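Local coordinates for protein NS6 protease (Murine norovirus 1, PDB 4ASH) that probably cleaves the viral polyprotein as a trypsin-like cysteine protease of the calicivirus family, at residues A[9-14]-A[18-23]; A[31-36]-A[139-144]; A[57-62]-A[73-78]. The protein carries 1 engineered substitution. All blocks are in the same frame, centred on the assembly; numbering follows the deposited sequence.

Following the chain from the N terminus, interaction 1 closes first, across the shortest loop: residues 9-14 turn back onto 18-23 as a beta hairpin. Interaction 2 then opens at 31-36, and its partner, 139-144, arrives only after about a hundred residues, so that the loop after strand 26-30 of the first sheet meets the loop before strand 144-149 of the other. Interaction 3, 57-62 with 73-78, opens and closes within that long excursion, joining a strand of the first sheet to a short edge segment that pairs with the other. Interactions 1 and 2 meet where W18 N lies 3.0 Å from A141 O, while V22 O and M73 N, 2.9 Å apart, bring interactions 1 and 3 together.

Interaction 1: A[9-14]-A[18-23]; sequences SRVVQF and WGFWVS
On its way to the W21 carbonyl, R10 crosses F20 obliquely, with its guanidinium turned 26° from the plane of the F20 ring. CB of R10 comes to 3.3 Å from F20 CE1, and CD continues along the ring toward CZ. The chain is extended from CG to NE, which carries NH1 to the backbone beyond F20. There NH1 donates to W21 O at 3.0 Å, the acceptor lying nearly in the guanidinium plane, and also reaches V22 O; NH2 is taken by P71 O. Although buried, the guanidinium thus has two firm bonds, to W21 O and P71 O, and a weak one to V22 O. These side chains hang from a twisted beta hairpin, strands 11-14 and 17-21, which forms one margin of the five-stranded antiparallel sheet in this trypsin-like fold. V12 and G19 are its hydrogen-bonded pair, joined by V12 N to G19 O at 3.1 Å and G19 N to V12 O at 2.9 Å. Beyond the V11-F20 pair, W21 N donates to R10 O at 3.0 Å. V11 and F20 form a non-hydrogen-bonded pair and point to the same face, where V11 CG2 comes in at the edge of the F20 ring, 3.7 Å from CD1, and P144 packs against both residues. At the turn end, Q13 and W18 run side by side. The Q13 CG methylene sits over one face of the indole in a CH-pi contact, 3.4 Å from the centroid of the six-membered ring. Beyond CG the Q13 chain stays extended, with its amide inclined 30° to the indole plane.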
ATOM      1  N   SER A   9       5.011  -2.335  13.261  1.00 21.85           N
ATOM      2  CA  SER A   9       4.483  -1.222  14.041  1.00 21.87           C
ATOM      3  C   SER A   9       4.162  -0.031  13.138  1.00 16.54           C
ATOM      4  O   SER A   9       3.486   0.911  13.572  1.00 19.99           O
ATOM      5  CB  SER A   9       5.456  -0.804  15.151  1.00 26.47           C
ATOM      6  OG  SER A   9       6.495  -0.017  14.616  1.00 27.27           O
ATOM      7  N   ARG A  10       4.611  -0.115  11.880  1.00 18.70           N
ATOM      8  CA  ARG A  10       4.362   0.894  10.845  1.00 19.23           C
ATOM      9  C   ARG A  10       2.979   0.754  10.218  1.00 14.82           C
ATOM     10  O   ARG A  10       2.510   1.670   9.530  1.00 14.31           O
ATOM     11  CB  ARG A  10       5.378   0.780   9.696  1.00 20.78           C
ATOM     12  CG  ARG A  10       6.833   1.084  10.020  1.00 27.92           C
ATOM     13  CD  ARG A  10       7.659   0.891   8.752  1.00 29.46           C
ATOM     14  NE  ARG A  10       9.088   0.985   9.011  1.00 31.58           N
ATOM     15  CZ  ARG A  10       9.872   1.958   8.566  1.00 29.01           C
ATOM     16  NH1 ARG A  10       9.383   2.924   7.789  1.00 22.27           N
ATOM     17  NH2 ARG A  10      11.156   1.943   8.878  1.00 36.13           N
ATOM     18  N   VAL A  11       2.344  -0.405  10.421  1.00 14.84           N
ATOM     19  CA  VAL A  11       1.032  -0.678   9.849  1.00 13.40           C
ATOM     20  C   VAL A  11      -0.001  -0.362  10.923  1.00 14.35           C
ATOM     21  O   VAL A  11       0.015  -0.962  12.004  1.00 17.75           O
ATOM     22  CB  VAL A  11       0.903  -2.147   9.391  1.00 16.87           C
ATOM     23  CG1 VAL A  11      -0.454  -2.391   8.732  1.00 16.10           C
ATOM     24  CG2 VAL A  11       2.025  -2.507   8.407  1.00 15.16           C
ATOM     25  N   VAL A  12      -0.847   0.628  10.653  1.00 15.55           N
ATOM     26  CA  VAL A  12      -1.863   1.063  11.623  1.00 14.59           C
ATOM     27  C   VAL A  12      -3.236   1.215  10.989  1.00 17.85           C
ATOM     28  O   VAL A  12      -3.355   1.425   9.778  1.00 15.05           O
ATOM     29  CB  VAL A  12      -1.478   2.393  12.331  1.00 15.84           C
ATOM     30  CG1 VAL A  12      -0.162   2.236  13.099  1.00 21.02           C
ATOM     31  CG2 VAL A  12      -1.376   3.548  11.327  1.00 19.58           C
ATOM     32  N   GLN A  13      -4.289   1.109  11.799  1.00 16.57           N
ATOM     33  CA  GLN A  13      -5.632   1.314  11.273  1.00 13.66           C
ATOM     34  C   GLN A  13      -5.803   2.754  10.803  1.00 17.18           C
ATOM     35  O   GLN A  13      -5.181   3.685  11.331  1.00 21.26           O
ATOM     36  CB  GLN A  13      -6.690   0.919  12.316  1.00 19.99           C
ATOM     37  CG  GLN A  13      -6.746  -0.578  12.457  1.00 20.20           C
ATOM     38  CD  GLN A  13      -7.961  -1.085  13.224  1.00 20.66           C
ATOM     39  OE1 GLN A  13      -9.088  -1.083  12.712  1.00 28.12           O
ATOM     40  NE2 GLN A  13      -7.724  -1.564  14.429  1.00 19.07           N
ATOM     41  N   PHE A  14      -6.615   2.930   9.775  1.00 15.38           N
ATOM     42  CA  PHE A  14      -6.824   4.244   9.192  1.00 15.49           C
ATOM     43  C   PHE A  14      -8.123   4.225   8.410  1.00 17.92           C
ATOM     44  O   PHE A  14      -8.268   3.457   7.465  1.00 16.89           O
ATOM     45  CB  PHE A  14      -5.653   4.593   8.260  1.00 16.79           C
ATOM     46  CG  PHE A  14      -5.584   6.042   7.897  1.00 17.16           C
ATOM     47  CD1 PHE A  14      -5.297   6.994   8.867  1.00 18.06           C
ATOM     48  CD2 PHE A  14      -5.809   6.464   6.592  1.00 18.58           C
ATOM     49  CE1 PHE A  14      -5.232   8.336   8.534  1.00 19.79           C
ATOM     50  CE2 PHE A  14      -5.744   7.807   6.255  1.00 21.90           C
ATOM     51  CZ  PHE A  14      -5.454   8.745   7.232  1.00 22.29           C
ATOM     52  N   TRP A  18      -6.297   0.420   6.557  1.00 14.87           N
ATOM     53  CA  TRP A  18      -4.986   0.502   7.177  1.00 13.40           C
ATOM     54  C   TRP A  18      -4.129   1.469   6.383  1.00 13.45           C
ATOM     55  O   TRP A  18      -4.495   1.863   5.276  1.00 15.73           O
ATOM     56  CB  TRP A  18      -4.322  -0.870   7.174  1.00 13.71           C
ATOM     57  CG  TRP A  18      -5.154  -1.867   7.899  1.00 13.12           C
ATOM     58  CD1 TRP A  18      -6.201  -2.567   7.393  1.00 13.85           C
ATOM     59  CD2 TRP A  18      -5.022  -2.251   9.264  1.00 16.82           C
ATOM     60  NE1 TRP A  18      -6.745  -3.377   8.375  1.00 15.25           N
ATOM     61  CE2 TRP A  18      -6.027  -3.198   9.530  1.00 16.64           C
ATOM     62  CE3 TRP A  18      -4.143  -1.889  10.295  1.00 15.56           C
ATOM     63  CZ2 TRP A  18      -6.180  -3.786  10.779  1.00 17.03           C
ATOM     64  CZ3 TRP A  18      -4.296  -2.479  11.533  1.00 16.04           C
ATOM     65  CH2 TRP A  18      -5.307  -3.415  11.762  1.00 18.84           C
ATOM     66  N   GLY A  19      -2.997   1.856   6.960  1.00 14.14           N
ATOM     67  CA  GLY A  19      -1.984   2.603   6.224  1.00 15.92           C
ATOM     68  C   GLY A  19      -0.611   2.234   6.760  1.00 16.94           C
ATOM     69  O   GLY A  19      -0.502   1.438   7.712  1.00 15.59           O
ATOM     70  N   PHE A  20       0.431   2.820   6.172  1.00 13.67           N
ATOM     71  CA  PHE A  20       1.809   2.418   6.433  1.00 14.22           C
ATOM     72  C   PHE A  20       2.711   3.631   6.509  1.00 13.21           C
ATOM     73  O   PHE A  20       2.692   4.485   5.607  1.00 15.07           O
ATOM     74  CB  PHE A  20       2.298   1.512   5.300  1.00 14.05           C
ATOM     75  CG  PHE A  20       3.690   0.967   5.499  1.00 13.13           C
ATOM     76  CD1 PHE A  20       3.940  -0.003   6.458  1.00 16.20           C
ATOM     77  CD2 PHE A  20       4.752   1.418   4.720  1.00 16.27           C
ATOM     78  CE1 PHE A  20       5.203  -0.524   6.633  1.00 20.70           C
ATOM     79  CE2 PHE A  20       6.022   0.903   4.894  1.00 17.01           C
ATOM     80  CZ  PHE A  20       6.255  -0.063   5.840  1.00 20.61           C
ATOM     81  N   TRP A  21       3.500   3.714   7.579  1.00 13.58           N
ATOM     82  CA  TRP A  21       4.526   4.751   7.681  1.00 13.00           C
ATOM     83  C   TRP A  21       5.763   4.402   6.884  1.00 13.42           C
ATOM     84  O   TRP A  21       6.542   3.534   7.275  1.00 15.66           O
ATOM     85  CB  TRP A  21       4.917   4.981   9.150  1.00 15.23           C
ATOM     86  CG  TRP A  21       3.821   5.589   9.938  1.00 15.73           C
ATOM     87  CD1 TRP A  21       2.944   4.936  10.760  1.00 16.35           C
ATOM     88  CD2 TRP A  21       3.437   6.968   9.956  1.00 13.45           C
ATOM     89  NE1 TRP A  21       2.049   5.831  11.301  1.00 17.63           N
ATOM     90  CE2 TRP A  21       2.325   7.085  10.818  1.00 19.56           C
ATOM     91  CE3 TRP A  21       3.917   8.116   9.316  1.00 14.88           C
ATOM     92  CZ2 TRP A  21       1.689   8.304  11.065  1.00 15.96           C
ATOM     93  CZ3 TRP A  21       3.286   9.327   9.561  1.00 17.47           C
ATOM     94  CH2 TRP A  21       2.184   9.413  10.421  1.00 15.52           C
ATOM     95  N   VAL A  22       5.935   5.078   5.750  1.00 13.34           N
ATOM     96  CA  VAL A  22       7.139   4.912   4.941  1.00 16.21           C
ATOM     97  C   VAL A  22       8.327   5.544   5.668  1.00 17.10           C
ATOM     98  O   VAL A  22       9.461   5.069   5.569  1.00 17.16           O
ATOM     99  CB  VAL A  22       6.963   5.567   3.565  1.00 16.14           C
ATOM    100  CG1 VAL A  22       8.241   5.417   2.714  1.00 16.83           C
ATOM    101  CG2 VAL A  22       5.794   4.925   2.846  1.00 16.68           C
ATOM    102  N   SER A  23       8.055   6.615   6.404  1.00 17.36           N
ATOM    103  CA  SER A  23       9.071   7.279   7.210  1.00 17.93           C
ATOM    104  C   SER A  23       8.354   7.941   8.351  1.00 16.09           C
ATOM    105  O   SER A  23       7.142   7.837   8.459  1.00 18.08           O
ATOM    106  CB  SER A  23       9.782   8.361   6.402  1.00 20.23           C
ATOM    107  OG  SER A  23       8.904   9.449   6.134  1.00 19.36           O
TER

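Interaction 2: A[31-36]-A[139-144]; sequences KHVAPP and GDAGCP. Engineered in segment 139-144: A141 (natural residue Cys).
H32 brings the far side of its imidazole up to the methyl group of A141, an engineered residue that is cysteine in the natural sequence. From CB, the ring carbon CG is held between the backbone N and the carbonyl carbon (chi1 78°), a placement that carries the imidazole toward the 139-144 segment. ND1, next along the ring, is hydrogen-bonded to OD2 of D56, whose backbone also bonds with that of K31. At the outer end CE1 and NE2 share the contact, each 3.6 Å from A141 CB. The ring is therefore held from one side by the D56 carboxylate while two of its far atoms meet the methyl. V33 adds the second touch. Its CG1 lies over one face of the H32 ring, offset toward the rim, and also packs 3.7 Å from A141 CB, so the methyl is met by both an imidazole and a branched aliphatic side chain. No hydrogen bond crosses between the segments. A141 itself is carried on a type II turn from D140 to C143, closed by C143 N to D140 O at 3.3 Å; the backbone of A141 also bonds with that of W18, and D140 forms a salt bridge with R91. With the natural cysteine at 141 the segment would read GDCGCP, resembling the nucleophile motif of chymotrypsin-like viral cysteine proteases. A histidine bonded to an acidic residue and facing the position of a natural cysteine is the arrangement of the catalytic triad of such enzymes, and H32, D56 and residue 141 probably correspond to it.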
ATOM      1  N   LYS A  31      -6.731   5.323  -1.076  1.00 16.18           N
ATOM      2  CA  LYS A  31      -7.655   6.449  -1.099  1.00 16.75           C
ATOM      3  C   LYS A  31      -9.060   6.084  -0.609  1.00 21.24           C
ATOM      4  O   LYS A  31      -9.674   6.822   0.178  1.00 21.99           O
ATOM      5  CB  LYS A  31      -7.717   7.072  -2.501  1.00 20.39           C
ATOM      6  CG  LYS A  31      -8.532   8.355  -2.532  1.00 25.61           C
ATOM      7  CD  LYS A  31      -8.574   8.970  -3.916  1.00 33.16           C
ATOM      8  CE  LYS A  31      -9.328  10.291  -3.889  1.00 43.69           C
ATOM      9  NZ  LYS A  31      -9.075  11.097  -5.118  1.00 49.49           N
ATOM     10  N   HIS A  32      -9.560   4.929  -1.041  1.00 18.82           N
ATOM     11  CA  HIS A  32     -10.943   4.566  -0.747  1.00 19.53           C
ATOM     12  C   HIS A  32     -11.232   4.231   0.715  1.00 20.46           C
ATOM     13  O   HIS A  32     -12.401   4.128   1.086  1.00 23.24           O
ATOM     14  CB  HIS A  32     -11.456   3.454  -1.674  1.00 18.59           C
ATOM     15  CG  HIS A  32     -10.984   2.082  -1.316  1.00 18.52           C
ATOM     16  ND1 HIS A  32      -9.823   1.529  -1.819  1.00 16.93           N
ATOM     17  CD2 HIS A  32     -11.543   1.125  -0.534  1.00 16.17           C
ATOM     18  CE1 HIS A  32      -9.680   0.304  -1.349  1.00 15.33           C
ATOM     19  NE2 HIS A  32     -10.716   0.030  -0.571  1.00 18.89           N
ATOM     20  N   VAL A  33     -10.197   4.068   1.542  1.00 17.96           N
ATOM     21  CA  VAL A  33     -10.432   3.781   2.957  1.00 16.31           C
ATOM     22  C   VAL A  33     -10.218   5.010   3.832  1.00 21.03           C
ATOM     23  O   VAL A  33     -10.627   5.033   4.991  1.00 19.11           O
ATOM     24  CB  VAL A  33      -9.561   2.615   3.508  1.00 16.91           C
ATOM     25  CG1 VAL A  33      -9.698   1.361   2.652  1.00 17.02           C
ATOM     26  CG2 VAL A  33      -8.099   3.035   3.656  1.00 15.55           C
ATOM     27  N   ALA A  34      -9.594   6.044   3.274  1.00 18.17           N
ATOM     28  CA  ALA A  34      -9.158   7.166   4.092  1.00 19.99           C
ATOM     29  C   ALA A  34     -10.318   7.972   4.662  1.00 22.68           C
ATOM     30  O   ALA A  34     -11.385   8.050   4.058  1.00 23.73           O
ATOM     31  CB  ALA A  34      -8.236   8.069   3.294  1.00 18.83           C
ATOM     32  N   PRO A  35     -10.098   8.585   5.833  1.00 22.16           N
ATOM     33  CA  PRO A  35     -11.070   9.540   6.370  1.00 29.73           C
ATOM     34  C   PRO A  35     -11.256  10.664   5.364  1.00 28.57           C
ATOM     35  O   PRO A  35     -10.366  10.891   4.538  1.00 27.26           O
ATOM     36  CB  PRO A  35     -10.377  10.080   7.620  1.00 26.28           C
ATOM     37  CG  PRO A  35      -9.406   9.026   8.017  1.00 26.37           C
ATOM     38  CD  PRO A  35      -8.931   8.423   6.715  1.00 18.63           C
ATOM     39  N   PRO A  36     -12.393  11.368   5.433  1.00 31.14           N
ATOM     40  CA  PRO A  36     -12.681  12.447   4.489  1.00 32.99           C
ATOM     41  C   PRO A  36     -11.596  13.514   4.534  1.00 33.89           C
ATOM     42  O   PRO A  36     -11.047  13.808   5.601  1.00 30.14           O
ATOM     43  CB  PRO A  36     -14.005  13.018   5.003  1.00 33.30           C
ATOM     44  CG  PRO A  36     -14.625  11.897   5.769  1.00 37.97           C
ATOM     45  CD  PRO A  36     -13.478  11.184   6.412  1.00 32.04           C
ATOM     46  N   GLY A 139     -11.553  -5.202   4.409  1.00 17.03           N
ATOM     47  CA  GLY A 139     -11.002  -4.576   5.592  1.00 17.71           C
ATOM     48  C   GLY A 139      -9.490  -4.466   5.510  1.00 16.78           C
ATOM     49  O   GLY A 139      -8.900  -3.693   6.263  1.00 16.93           O
ATOM     50  N   ASP A 140      -8.876  -5.233   4.604  1.00 16.55           N
ATOM     51  CA  ASP A 140      -7.416  -5.296   4.490  1.00 16.11           C
ATOM     52  C   ASP A 140      -6.817  -4.164   3.662  1.00 17.98           C
ATOM     53  O   ASP A 140      -5.598  -3.974   3.697  1.00 14.77           O
ATOM     54  CB  ASP A 140      -6.940  -6.611   3.867  1.00 16.32           C
ATOM     55  CG  ASP A 140      -7.139  -7.822   4.762  1.00 16.08           C
ATOM     56  OD1 ASP A 140      -7.409  -7.680   5.981  1.00 18.91           O
ATOM     57  OD2 ASP A 140      -6.990  -8.931   4.223  1.00 19.30           O
ATOM     58  N   ALA A 141      -7.636  -3.419   2.922  1.00 15.62           N
ATOM     59  CA  ALA A 141      -7.090  -2.370   2.046  1.00 15.57           C
ATOM     60  C   ALA A 141      -6.248  -1.354   2.816  1.00 17.01           C
ATOM     61  O   ALA A 141      -6.604  -0.927   3.918  1.00 14.22           O
ATOM     62  CB  ALA A 141      -8.188  -1.667   1.270  1.00 17.97           C
ATOM     63  N   GLY A 142      -5.141  -0.962   2.197  1.00 14.28           N
ATOM     64  CA  GLY A 142      -4.198  -0.040   2.804  1.00 15.33           C
ATOM     65  C   GLY A 142      -2.934  -0.697   3.317  1.00 11.49           C
ATOM     66  O   GLY A 142      -1.932  -0.013   3.531  1.00 15.27           O
ATOM     67  N   CYS A 143      -2.971  -2.001   3.564  1.00 14.18           N
ATOM     68  CA  CYS A 143      -1.783  -2.715   4.023  1.00 13.99           C
ATOM     69  C   CYS A 143      -0.697  -2.704   2.941  1.00 13.51           C
ATOM     70  O   CYS A 143      -0.993  -2.791   1.733  1.00 16.20           O
ATOM     71  CB  CYS A 143      -2.123  -4.138   4.462  1.00 13.88           C
ATOM     72  SG  CYS A 143      -3.109  -4.192   5.997  1.00 16.44           S
ATOM     73  N   PRO A 144       0.566  -2.557   3.351  1.00 13.80           N
ATOM     74  CA  PRO A 144       1.641  -2.400   2.363  1.00 14.15           C
ATOM     75  C   PRO A 144       2.098  -3.697   1.692  1.00 14.19           C
ATOM     76  O   PRO A 144       2.048  -4.773   2.277  1.00 16.06           O
ATOM     77  CB  PRO A 144       2.783  -1.830   3.212  1.00 13.54           C
ATOM     78  CG  PRO A 144       2.582  -2.532   4.541  1.00 14.78           C
ATOM     79  CD  PRO A 144       1.079  -2.510   4.735  1.00 16.21           C
TER

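Interaction 3: A[57-62]-A[73-78]; sequences FLKYYF and MVLENG
The phenyl ring of F57 presents its outermost carbon to L75, with CZ 4.2 Å from L75 CD2; the methyl approaches obliquely to the ring plane. The F57 side chain also touches I28, V158 and H174. F57 is thrown outward by a first torsion that sets CG anti to the backbone N (chi1 -170°), which carries the ring from its strand toward the 73-78 segment. Both methyls of L75 reach F57 CZ, and CD2 also meets the aliphatic part of K59, 4.5 Å from K59 CD. The K59 chain is extended to CD, its first two torsions near anti, and then turns about the CG-CD and CD-CE bonds, so that its methylene part, rather than its amine, is what meets the leucine. The contact is light, burying 93 Å² in all, and no hydrogen bond crosses it. Strand 57-62 lies between strands 26-30 and 49-54 in the five-stranded sheet, whereas the short, weakly bonded strand at about 74-75 pairs in parallel with strand 152-162 of the other sheet, where L75 also packs on V155.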
ATOM      1  N   PHE A  57      -4.163   5.476  -4.730  1.00 17.08           N
ATOM      2  CA  PHE A  57      -3.018   5.626  -3.835  1.00 17.85           C
ATOM      3  C   PHE A  57      -3.045   6.998  -3.172  1.00 15.84           C
ATOM      4  O   PHE A  57      -3.149   8.014  -3.854  1.00 19.90           O
ATOM      5  CB  PHE A  57      -1.727   5.469  -4.631  1.00 16.62           C
ATOM      6  CG  PHE A  57      -0.489   5.363  -3.782  1.00 15.80           C
ATOM      7  CD1 PHE A  57       0.186   6.498  -3.367  1.00 18.14           C
ATOM      8  CD2 PHE A  57      -0.004   4.118  -3.402  1.00 16.14           C
ATOM      9  CE1 PHE A  57       1.336   6.394  -2.599  1.00 16.05           C
ATOM     10  CE2 PHE A  57       1.135   4.009  -2.618  1.00 18.61           C
ATOM     11  CZ  PHE A  57       1.801   5.143  -2.222  1.00 16.29           C
ATOM     12  N   LEU A  58      -2.926   7.037  -1.849  1.00 15.31           N
ATOM     13  CA  LEU A  58      -2.960   8.304  -1.132  1.00 17.06           C
ATOM     14  C   LEU A  58      -1.733   8.461  -0.230  1.00 16.77           C
ATOM     15  O   LEU A  58      -1.383   7.543   0.514  1.00 17.78           O
ATOM     16  CB  LEU A  58      -4.252   8.375  -0.309  1.00 21.11           C
ATOM     17  CG  LEU A  58      -4.633   9.712   0.307  1.00 26.91           C
ATOM     18  CD1 LEU A  58      -4.871  10.742  -0.786  1.00 31.49           C
ATOM     19  CD2 LEU A  58      -5.881   9.530   1.156  1.00 27.02           C
ATOM     20  N   LYS A  59      -1.076   9.617  -0.301  1.00 19.08           N
ATOM     21  CA  LYS A  59       0.113   9.864   0.503  1.00 21.65           C
ATOM     22  C   LYS A  59      -0.038  11.144   1.305  1.00 18.40           C
ATOM     23  O   LYS A  59      -0.395  12.190   0.762  1.00 23.43           O
ATOM     24  CB  LYS A  59       1.360   9.942  -0.391  1.00 22.79           C
ATOM     25  CG  LYS A  59       2.655  10.293   0.348  1.00 26.66           C
ATOM     26  CD  LYS A  59       3.873   9.996  -0.511  1.00 34.13           C
ATOM     27  CE  LYS A  59       3.928  10.877  -1.756  1.00 38.53           C
ATOM     28  NZ  LYS A  59       4.090  12.319  -1.417  1.00 43.69           N
ATOM     29  N   TYR A  60       0.242  11.045   2.599  1.00 16.89           N
ATOM     30  CA  TYR A  60       0.260  12.192   3.497  1.00 16.87           C
ATOM     31  C   TYR A  60       1.691  12.510   3.853  1.00 19.50           C
ATOM     32  O   TYR A  60       2.455  11.609   4.200  1.00 17.97           O
ATOM     33  CB  TYR A  60      -0.469  11.851   4.797  1.00 19.44           C
ATOM     34  CG  TYR A  60      -1.935  11.566   4.640  1.00 19.28           C
ATOM     35  CD1 TYR A  60      -2.372  10.319   4.217  1.00 21.89           C
ATOM     36  CD2 TYR A  60      -2.880  12.519   4.964  1.00 18.29           C
ATOM     37  CE1 TYR A  60      -3.727  10.041   4.089  1.00 24.75           C
ATOM     38  CE2 TYR A  60      -4.238  12.250   4.841  1.00 23.40           C
ATOM     39  CZ  TYR A  60      -4.650  11.009   4.402  1.00 23.11           C
ATOM     40  OH  TYR A  60      -5.999  10.723   4.296  1.00 23.24           O
ATOM     41  N   TYR A  61       2.054  13.786   3.763  1.00 18.84           N
ATOM     42  CA  TYR A  61       3.366  14.229   4.202  1.00 20.28           C
ATOM     43  C   TYR A  61       3.243  15.229   5.352  1.00 19.85           C
ATOM     44  O   TYR A  61       2.578  16.261   5.225  1.00 22.98           O
ATOM     45  CB  TYR A  61       4.161  14.846   3.040  1.00 19.00           C
ATOM     46  CG  TYR A  61       5.419  15.538   3.533  1.00 20.47           C
ATOM     47  CD1 TYR A  61       6.554  14.805   3.863  1.00 19.29           C
ATOM     48  CD2 TYR A  61       5.446  16.909   3.734  1.00 26.70           C
ATOM     49  CE1 TYR A  61       7.699  15.427   4.355  1.00 22.61           C
ATOM     50  CE2 TYR A  61       6.585  17.542   4.222  1.00 27.15           C
ATOM     51  CZ  TYR A  61       7.705  16.797   4.528  1.00 25.44           C
ATOM     52  OH  TYR A  61       8.838  17.424   5.000  1.00 25.86           O
ATOM     53  N   PHE A  62       3.897  14.916   6.466  1.00 18.31           N
ATOM     54  CA  PHE A  62       3.845  15.745   7.663  1.00 20.88           C
ATOM     55  C   PHE A  62       5.142  16.528   7.794  1.00 22.55           C
ATOM     56  O   PHE A  62       6.220  15.943   7.837  1.00 22.14           O
ATOM     57  CB  PHE A  62       3.628  14.869   8.905  1.00 19.99           C
ATOM     58  CG  PHE A  62       2.314  14.136   8.906  1.00 19.52           C
ATOM     59  CD1 PHE A  62       2.178  12.935   8.224  1.00 20.21           C
ATOM     60  CD2 PHE A  62       1.214  14.651   9.586  1.00 20.26           C
ATOM     61  CE1 PHE A  62       0.972  12.248   8.212  1.00 17.70           C
ATOM     62  CE2 PHE A  62       0.008  13.977   9.574  1.00 18.23           C
ATOM     63  CZ  PHE A  62      -0.114  12.779   8.881  1.00 19.52           C
ATOM     64  N   MET A  73      12.135   4.437   4.715  1.00 18.34           N
ATOM     65  CA  MET A  73      12.234   3.322   3.769  1.00 18.54           C
ATOM     66  C   MET A  73      12.044   3.842   2.368  1.00 18.52           C
ATOM     67  O   MET A  73      11.473   4.917   2.165  1.00 24.51           O
ATOM     68  CB  MET A  73      11.111   2.313   4.019  1.00 22.76           C
ATOM     69  CG  MET A  73      11.391   1.308   5.089  1.00 29.47           C
ATOM     70  SD  MET A  73       9.902   0.317   5.333  1.00 27.43           S
ATOM     71  CE  MET A  73       9.719  -0.516   3.767  1.00 21.61           C
ATOM     72  N   VAL A  74      12.542   3.085   1.396  1.00 19.38           N
ATOM     73  CA  VAL A  74      12.337   3.399  -0.004  1.00 20.49           C
ATOM     74  C   VAL A  74      10.898   3.087  -0.411  1.00 18.46           C
ATOM     75  O   VAL A  74      10.388   2.009  -0.119  1.00 19.74           O
ATOM     76  CB  VAL A  74      13.276   2.552  -0.871  1.00 18.44           C
ATOM     77  CG1 VAL A  74      12.916   2.672  -2.335  1.00 20.05           C
ATOM     78  CG2 VAL A  74      14.721   2.975  -0.646  1.00 23.98           C
ATOM     79  N   LEU A  75      10.252   4.046  -1.067  1.00 20.89           N
ATOM     80  CA  LEU A  75       8.972   3.794  -1.728  1.00 20.85           C
ATOM     81  C   LEU A  75       9.209   3.731  -3.235  1.00 22.47           C
ATOM     82  O   LEU A  75       9.662   4.707  -3.844  1.00 22.15           O
ATOM     83  CB  LEU A  75       7.973   4.908  -1.399  1.00 24.80           C
ATOM     84  CG  LEU A  75       6.656   4.937  -2.180  1.00 24.56           C
ATOM     85  CD1 LEU A  75       5.846   3.678  -1.923  1.00 23.62           C
ATOM     86  CD2 LEU A  75       5.857   6.178  -1.818  1.00 26.69           C
ATOM     87  N   GLU A  76       8.923   2.571  -3.822  1.00 19.80           N
ATOM     88  CA  GLU A  76       9.016   2.381  -5.269  1.00 19.62           C
ATOM     89  C   GLU A  76       7.648   2.440  -5.928  1.00 21.02           C
ATOM     90  O   GLU A  76       6.634   2.240  -5.279  1.00 21.89           O
ATOM     91  CB  GLU A  76       9.691   1.044  -5.576  1.00 20.20           C
ATOM     92  CG  GLU A  76      11.215   1.115  -5.455  1.00 29.78           C
ATOM     93  CD  GLU A  76      11.906  -0.177  -5.857  1.00 49.48           C
ATOM     94  OE1 GLU A  76      11.207  -1.179  -6.134  1.00 50.71           O
ATOM     95  OE2 GLU A  76      13.155  -0.192  -5.894  1.00 54.83           O
ATOM     96  N   ASN A  77       7.624   2.732  -7.221  1.00 17.63           N
ATOM     97  CA  ASN A  77       6.402   2.672  -7.998  1.00 19.47           C
ATOM     98  C   ASN A  77       6.231   1.254  -8.528  1.00 19.00           C
ATOM     99  O   ASN A  77       6.553   0.967  -9.696  1.00 22.17           O
ATOM    100  CB  ASN A  77       6.490   3.650  -9.182  1.00 19.70           C
ATOM    101  CG  ASN A  77       5.182   3.763  -9.934  1.00 25.67           C
ATOM    102  OD1 ASN A  77       4.104   3.679  -9.346  1.00 25.03           O
ATOM    103  ND2 ASN A  77       5.268   3.970 -11.240  1.00 30.13           N
ATOM    104  N   GLY A  78       5.728   0.358  -7.683  1.00 20.33           N
ATOM    105  CA  GLY A  78       5.671  -1.040  -8.047  1.00 19.30           C
ATOM    106  C   GLY A  78       7.057  -1.652  -8.127  1.00 24.42           C
ATOM    107  O   GLY A  78       8.033  -1.086  -7.634  1.00 24.53           O
TER